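Local coordinates for protein A52 (Vaccinia virus, PDB 2VVW), which suppresses innate immune signalling as a Bcl-2-like protein that associates with host IRAK2 to inhibit NF-kappa-B and with TRAF6 to activate p38, at residues Glu63-Lys66 and Gln67-Leu71. Residues are numbered along the deposited sequence; the frame is centred on the assembly and turned at random.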
loop_
_atom_site.group_PDB
_atom_site.type_symbol
_atom_site.label_atom_id
_atom_site.label_comp_id
_atom_site.label_asym_id
_atom_site.label_seq_id
_atom_site.Cartn_x
_atom_site.Cartn_y
_atom_site.Cartn_z
ATOM N N GLU A 63 -23.163 -6.590 -8.563
ATOM C CA GLU A 63 -23.366 -7.622 -9.597
ATOM C C GLU A 63 -23.750 -7.005 -10.948
ATOM O O GLU A 63 -23.301 -7.467 -11.998
ATOM C CB GLU A 63 -24.392 -8.658 -9.162
ATOM C CG GLU A 63 -23.971 -9.467 -7.941
ATOM C CD GLU A 63 -24.244 -8.775 -6.618
ATOM O OE1 GLU A 63 -24.854 -7.684 -6.608
ATOM O OE2 GLU A 63 -23.847 -9.328 -5.577
ATOM N N GLU A 64 -24.567 -5.949 -10.917
ATOM C CA GLU A 64 -24.910 -5.229 -12.132
ATOM C C GLU A 64 -23.690 -4.554 -12.754
ATOM O O GLU A 64 -23.497 -4.616 -13.971
ATOM C CB GLU A 64 -25.993 -4.178 -11.870
ATOM C CG GLU A 64 -26.012 -3.087 -12.943
ATOM C CD GLU A 64 -27.288 -2.272 -12.969
ATOM O OE1 GLU A 64 -27.960 -2.143 -11.911
ATOM O OE2 GLU A 64 -27.610 -1.758 -14.072
ATOM N N LEU A 65 -22.891 -3.894 -11.915
ATOM C CA LEU A 65 -21.719 -3.156 -12.382
ATOM C C LEU A 65 -20.632 -4.092 -12.895
ATOM O O LEU A 65 -20.034 -3.851 -13.937
ATOM C CB LEU A 65 -21.154 -2.291 -11.251
ATOM C CG LEU A 65 -22.047 -1.137 -10.791
ATOM C CD1 LEU A 65 -21.684 -0.730 -9.354
ATOM C CD2 LEU A 65 -21.913 0.040 -11.755
ATOM N N LYS A 66 -20.387 -5.171 -12.161
ATOM C CA LYS A 66 -19.426 -6.189 -12.587
ATOM C C LYS A 66 -19.718 -6.661 -14.014
ATOM O O LYS A 66 -18.807 -6.737 -14.845
ATOM C CB LYS A 66 -19.431 -7.369 -11.612
ATOM C CG LYS A 66 -18.412 -8.462 -11.942
ATOM C CD LYS A 66 -18.465 -9.629 -10.943
ATOM C CE LYS A 66 -17.723 -10.827 -11.498
ATOM N NZ LYS A 66 -17.658 -11.934 -10.520
ATOM N N GLN A 67 -20.983 -6.980 -14.291
ATOM C CA GLN A 67 -21.413 -7.399 -15.627
ATOM C C GLN A 67 -21.308 -6.271 -16.662
ATOM O O GLN A 67 -20.629 -6.420 -17.679
ATOM C CB GLN A 67 -22.848 -7.926 -15.575
ATOM C CG GLN A 67 -23.414 -8.346 -16.913
ATOM C CD GLN A 67 -22.652 -9.498 -17.540
ATOM O OE1 GLN A 67 -22.079 -10.335 -16.838
ATOM N NE2 GLN A 67 -22.654 -9.552 -18.874
ATOM N N LYS A 68 -21.989 -5.160 -16.378
ATOM C CA LYS A 68 -22.031 -3.966 -17.230
ATOM C C LYS A 68 -20.633 -3.507 -17.665
ATOM O O LYS A 68 -20.394 -3.170 -18.832
ATOM C CB LYS A 68 -22.726 -2.831 -16.438
ATOM C CG LYS A 68 -22.743 -1.445 -17.087
ATOM C CD LYS A 68 -23.013 -0.321 -16.073
ATOM C CE LYS A 68 -24.305 -0.528 -15.304
ATOM N NZ LYS A 68 -24.925 0.751 -14.824
ATOM N N LEU A 69 -19.719 -3.457 -16.708
ATOM C CA LEU A 69 -18.366 -2.953 -16.968
ATOM C C LEU A 69 -17.320 -4.060 -17.233
ATOM O O LEU A 69 -16.131 -3.773 -17.381
ATOM C CB LEU A 69 -17.931 -2.079 -15.788
ATOM C CG LEU A 69 -18.860 -0.909 -15.439
ATOM C CD1 LEU A 69 -18.394 -0.230 -14.151
ATOM C CD2 LEU A 69 -18.974 0.089 -16.617
ATOM N N ARG A 70 -17.747 -5.320 -17.267
ATOM C CA ARG A 70 -16.812 -6.433 -17.452
ATOM C C ARG A 70 -15.521 -6.219 -16.633
ATOM O O ARG A 70 -14.395 -6.212 -17.166
ATOM C CB ARG A 70 -16.497 -6.582 -18.940
ATOM C CG ARG A 70 -17.749 -6.742 -19.805
ATOM C CD ARG A 70 -17.429 -6.579 -21.285
ATOM N NE ARG A 70 -18.570 -6.026 -22.028
ATOM C CZ ARG A 70 -18.730 -4.742 -22.374
ATOM N NH1 ARG A 70 -19.820 -4.386 -23.053
ATOM N NH2 ARG A 70 -17.824 -3.810 -22.067
ATOM N N LEU A 71 -15.719 -6.032 -15.332
ATOM C CA LEU A 71 -14.681 -5.565 -14.433
ATOM C C LEU A 71 -13.448 -6.457 -14.403
ATOM O O LEU A 71 -12.339 -5.952 -14.290
ATOM C CB LEU A 71 -15.235 -5.377 -13.008
ATOM C CG LEU A 71 -16.109 -4.156 -12.712
ATOM C CD1 LEU A 71 -16.574 -4.185 -11.259
ATOM C CD2 LEU A 71 -15.393 -2.799 -13.043
#
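A Schellman motif ends helix 62-68 of this Bcl-2-like fold, where Leu65 and Lys66 of the last turn meet Leu69 and Leu71. Leu69 N still makes a helical bond to Leu65 O, at 2.8 Å. Arg70 then takes a positive phi of 41°, the left-handed region where glycine is commonest, with its side chain exposed, and Leu71 N reaches back to Lys66 O at 3.2 Å, meeting a lone pair in the carbonyl plane. Inside that turn Arg70 N bonds Gln67 O at 3.1 Å. Leu65, Leu69 and Leu71 are buried, and their branched apolar side chains suit the packing of the helix end on its neighbours. Leu71 lays CD1 against Lys66 CA at 3.7 Å, and Leu65 CD2 meets Leu69 CD1 at 4.3 Å; Leu65 and Leu69 both continue onto Tyr83 of helix 76-90, while Leu71 packs on Val109 of helix 96-115. The exposed flank carries charge instead. Glu64 and Lys68, one turn apart, both hold CG anti to the backbone N. In one of two modelled conformers the lysine bends at chi3, -56°, and its NZ lies 3.8 Å from Glu64 OE2, a long and doubtful salt bridge. The chemistry implies a division of labour: backbone bonds and buried leucines fix the helix end, whereas the Glu64-Lys68 attraction is probably weak and changeable.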